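Beta-alanyl-CoA:ammonia lyase 2 (Clostridium propionicum, PDB 4MTU) catalyses the reversible elimination of ammonia from beta-alanyl-CoA to give acryloyl-CoA, using a hot dog fold. Local coordinates at the interface of chains A and B. Residues are numbered along the deposited sequence; one frame, centred on the assembly and turned at random. Chains: chain A/B, Beta-alanyl-CoA:ammonia lyase 2.

Contact 1: the interface of chains A and B. Residues chain A 39, 42-43, 133-134; chain B 92-93, 107-108, 110.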
# COMPACT_ATOMS: atom_id res chain seq x y z
N GLU A 39 10.04 15.41 -11.79
CA GLU A 39 10.48 16.66 -11.18
C GLU A 39 11.31 17.46 -12.19
O GLU A 39 11.16 18.70 -12.33
CB GLU A 39 11.29 16.36 -9.91
CG GLU A 39 11.45 17.59 -9.05
CD GLU A 39 12.13 17.36 -7.72
OE1 GLU A 39 12.17 16.24 -7.22
OE2 GLU A 39 12.58 18.38 -7.11
N VAL A 42 8.94 19.10 -14.69
CA VAL A 42 8.29 20.25 -14.09
C VAL A 42 9.21 21.47 -14.19
O VAL A 42 8.79 22.58 -14.54
CB VAL A 42 7.89 19.95 -12.61
CG1 VAL A 42 7.39 21.23 -11.93
CG2 VAL A 42 6.83 18.84 -12.58
N TYR A 43 10.47 21.27 -13.83
CA TYR A 43 11.41 22.38 -13.83
C TYR A 43 11.78 22.91 -15.22
O TYR A 43 11.96 24.10 -15.40
CB TYR A 43 12.68 22.01 -13.06
CG TYR A 43 12.47 21.73 -11.60
CD1 TYR A 43 11.40 22.23 -10.87
CD2 TYR A 43 13.38 20.92 -10.90
CE1 TYR A 43 11.22 21.95 -9.54
CE2 TYR A 43 13.19 20.66 -9.57
CZ TYR A 43 12.13 21.16 -8.87
OH TYR A 43 11.92 20.86 -7.55
N GLN A 133 10.65 26.59 -15.12
CA GLN A 133 9.93 26.93 -13.94
C GLN A 133 10.79 27.15 -12.71
O GLN A 133 10.31 27.54 -11.66
CB GLN A 133 8.87 25.87 -13.59
CG GLN A 133 7.89 25.63 -14.73
CD GLN A 133 6.99 26.80 -15.03
OE1 GLN A 133 6.41 27.40 -14.12
NE2 GLN A 133 6.91 27.13 -16.31
N GLU A 134 12.06 26.78 -12.79
CA GLU A 134 13.02 26.73 -11.68
C GLU A 134 14.29 27.42 -12.21
O GLU A 134 14.70 27.17 -13.37
CB GLU A 134 13.23 25.35 -11.17
CG GLU A 134 13.82 25.23 -9.78
CD GLU A 134 15.33 25.30 -9.72
OE1 GLU A 134 16.02 25.24 -10.75
OE2 GLU A 134 15.86 25.37 -8.55
N VAL B 92 8.64 21.92 -2.57
CA VAL B 92 9.53 22.44 -3.59
C VAL B 92 8.92 22.47 -4.99
O VAL B 92 9.53 23.12 -5.88
CB VAL B 92 10.92 21.72 -3.60
CG1 VAL B 92 11.54 21.85 -2.22
CG2 VAL B 92 10.81 20.30 -4.05
N ALA B 93 7.80 21.82 -5.22
CA ALA B 93 7.13 21.85 -6.53
C ALA B 93 5.71 21.36 -6.30
O ALA B 93 5.44 20.70 -5.27
CB ALA B 93 7.85 21.04 -7.57
N THR B 107 4.67 23.44 -11.39
CA THR B 107 5.68 24.45 -11.25
C THR B 107 6.49 24.21 -9.99
O THR B 107 6.16 23.41 -9.16
CB THR B 107 5.06 25.85 -11.31
OG1 THR B 107 6.10 26.81 -11.48
CG2 THR B 107 4.28 26.17 -10.08
N ALA B 108 7.60 24.94 -9.89
CA ALA B 108 8.41 24.96 -8.72
C ALA B 108 7.84 25.86 -7.67
O ALA B 108 7.08 26.78 -7.99
CB ALA B 108 9.84 25.36 -9.08
N GLU B 110 9.61 28.33 -5.48
CA GLU B 110 10.91 28.97 -5.28
C GLU B 110 10.61 30.37 -4.82
O GLU B 110 10.20 31.19 -5.70
CB GLU B 110 11.75 28.88 -6.59
CG GLU B 110 13.12 29.41 -6.62
CD GLU B 110 14.03 29.18 -7.81
OE1 GLU B 110 13.55 28.86 -8.93
OE2 GLU B 110 15.27 29.42 -7.71
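The hydroxyl of B:Thr107 donates a hydrogen bond to the side-chain amide oxygen of A:Gln133, OG1 2.7 Å from OE1. The donor lies in the amide plane on a lone pair of OE1, at a C=O...O angle of 132°, and the two side chains cross at about a right angle. OG1 stands anti to its own backbone N (chi1 -167°), which turns it toward chain A, while the A:Gln133 chain bends at chi2, bringing its amide tip to the hydroxyl. Alongside, A:Val42 presses the tip of CG1 on the B:Thr107 backbone, 3.7 Å from CA. The methyl of B:Ala108 fits among A:Tyr43, A:Gln133 and A:Glu134, its CB 3.7 Å from ring atom CE1 at the tyrosine rim. B:Ala93 brings its CB to the same CE1, at 4.0 Å. In the second shell, the phenol OH of A:Tyr43 donates to OE2 of A:Glu39 at 2.6 Å, on the anti side of the carboxylate, which fixes the ring's outer end. Within chain A the A:Glu39 carbonyl O lies over one ring face and A:Glu134 CG over the other, both toward the rim. At the margin A:Glu134 and B:Glu110 bring like carboxylates near each other, OE2 to OE2 4.2 Å, probably a mild repulsion. Helix 27-45 of chain A, which the hot dog sheet wraps, and the loop at 133-134 thus lie against the end of strand 82-95 and against strand 106-109 of chain B.

Contact 2: the interface of chains A and B. Residues chain A 93, 95, 104, 106-108; chain B 42, 46-48, 133.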
# COMPACT_ATOMS: atom_id res chain seq x y z
N ALA A 93 23.15 3.95 3.56
CA ALA A 93 23.14 3.36 4.91
C ALA A 93 22.39 2.04 4.79
O ALA A 93 21.63 1.84 3.82
CB ALA A 93 22.54 4.27 5.94
N MET A 95 21.17 -1.86 7.25
CA MET A 95 21.29 -2.72 8.40
C MET A 95 22.59 -3.53 8.33
O MET A 95 23.02 -3.91 7.24
CB MET A 95 20.14 -3.75 8.46
CG MET A 95 18.74 -3.13 8.47
SD MET A 95 18.39 -1.97 9.80
CE MET A 95 18.54 -2.97 11.27
N THR A 104 19.31 -4.78 15.52
CA THR A 104 18.98 -3.39 15.23
C THR A 104 20.20 -2.57 14.79
O THR A 104 20.07 -1.36 14.56
CB THR A 104 18.28 -2.73 16.42
OG1 THR A 104 19.12 -2.86 17.60
CG2 THR A 104 16.90 -3.32 16.69
N ALA A 106 22.96 -0.84 12.53
CA ALA A 106 22.95 -0.28 11.18
C ALA A 106 24.14 0.63 11.04
O ALA A 106 24.72 1.09 12.05
CB ALA A 106 21.63 0.45 10.90
N THR A 107 24.57 0.91 9.82
CA THR A 107 25.73 1.71 9.57
C THR A 107 25.56 2.49 8.27
O THR A 107 24.66 2.26 7.50
CB THR A 107 27.00 0.85 9.58
OG1 THR A 107 28.15 1.71 9.65
CG2 THR A 107 27.10 -0.04 8.39
N ALA A 108 26.48 3.43 8.06
CA ALA A 108 26.56 4.17 6.84
C ALA A 108 27.27 3.39 5.79
O ALA A 108 28.07 2.48 6.10
CB ALA A 108 27.24 5.51 7.09
N VAL B 42 21.28 6.07 13.07
CA VAL B 42 22.26 5.19 12.45
C VAL B 42 23.62 5.87 12.42
O VAL B 42 24.66 5.28 12.75
CB VAL B 42 21.80 4.77 11.02
CG1 VAL B 42 22.93 4.01 10.30
CG2 VAL B 42 20.51 3.94 11.11
N GLY B 46 24.88 4.04 15.36
CA GLY B 46 24.90 2.73 14.76
C GLY B 46 23.75 1.80 15.11
O GLY B 46 23.92 0.57 15.05
N ASP B 47 22.58 2.36 15.39
CA ASP B 47 21.38 1.59 15.72
C ASP B 47 20.17 2.31 15.13
O ASP B 47 20.18 3.55 15.10
CB ASP B 47 21.26 1.46 17.23
CG ASP B 47 20.25 0.42 17.65
OD1 ASP B 47 19.03 0.77 17.78
OD2 ASP B 47 20.62 -0.76 17.85
N ILE B 48 19.17 1.58 14.73
CA ILE B 48 17.99 2.24 14.15
C ILE B 48 17.18 3.00 15.20
O ILE B 48 16.42 3.90 14.80
CB ILE B 48 17.08 1.27 13.40
CG1 ILE B 48 16.57 0.09 14.27
CG2 ILE B 48 17.78 0.80 12.13
CD1 ILE B 48 15.42 -0.69 13.63
N GLN B 133 28.97 6.40 12.99
CA GLN B 133 29.10 5.57 11.85
C GLN B 133 29.39 6.32 10.55
O GLN B 133 29.63 5.72 9.51
CB GLN B 133 27.84 4.70 11.61
CG GLN B 133 27.50 3.85 12.83
CD GLN B 133 28.52 2.77 13.13
OE1 GLN B 133 28.94 2.04 12.23
NE2 GLN B 133 28.90 2.70 14.39
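A:Ala106 lies across the C-terminal end of helix 27-45 of chain B, with its CB 3.7 Å from CG2 of B:Val42 and its backbone N donating to the carbonyl O of B:Gly46 at 3.0 Å. This N-H comes down from well above the carbonyl plane, 62° out of it, missing the lone pairs. A:Thr104, two residues upstream, is gripped through both backbone and side chain. Its carbonyl O accepts the N-H of B:Ile48 at 3.1 Å, nearly along the C=O axis, and its OG1 donates to OD2 of B:Asp47 at 2.6 Å, on the syn side of the carboxylate and tilted from its plane. OG1 reaches the acid from between the backbone N and the carbonyl carbon (chi1 55°), with CG2 anti to the carbonyl carbon, on the side of B:Ile48. B:Ile48 adds apolar contacts with its two branches: CG1 crosses A:Thr104 at about a right angle, 3.9 Å from its CB, whereas CG2 touches SD of A:Met95 at 3.7 Å. The A:Met95 chain, bent at chi2 and chi3, curls its thioether crosswise over that methyl. Strand 106-109 and the residue leading toward it are therefore latched on the turn after the helix, next to B:Asp45, a zinc ligand. The polar bonds probably help set the register between the subunits, and the apolar contacts pack beside them, probably helping to hold the two chains together.

The centres of contact 1 and contact 2 are about 33 Å apart, at opposite ends of a two-fold symmetric interface with the chains exchanged. Both pair helix 27-45 and the loop around Gln133 of one subunit with strands 82-95 and 106-109 of the other; Val42, Gln133, Ala93, Thr107 and Ala108 appear in each. Contact 1 reaches toward Tyr43 and Glu110, contact 2 toward Thr104 and Ile48, so together they sample two distant parts of the joint. Each subunit thus offers its helix at one end and its strands at the other, a reciprocal clasp that probably helps build the six-copy assembly.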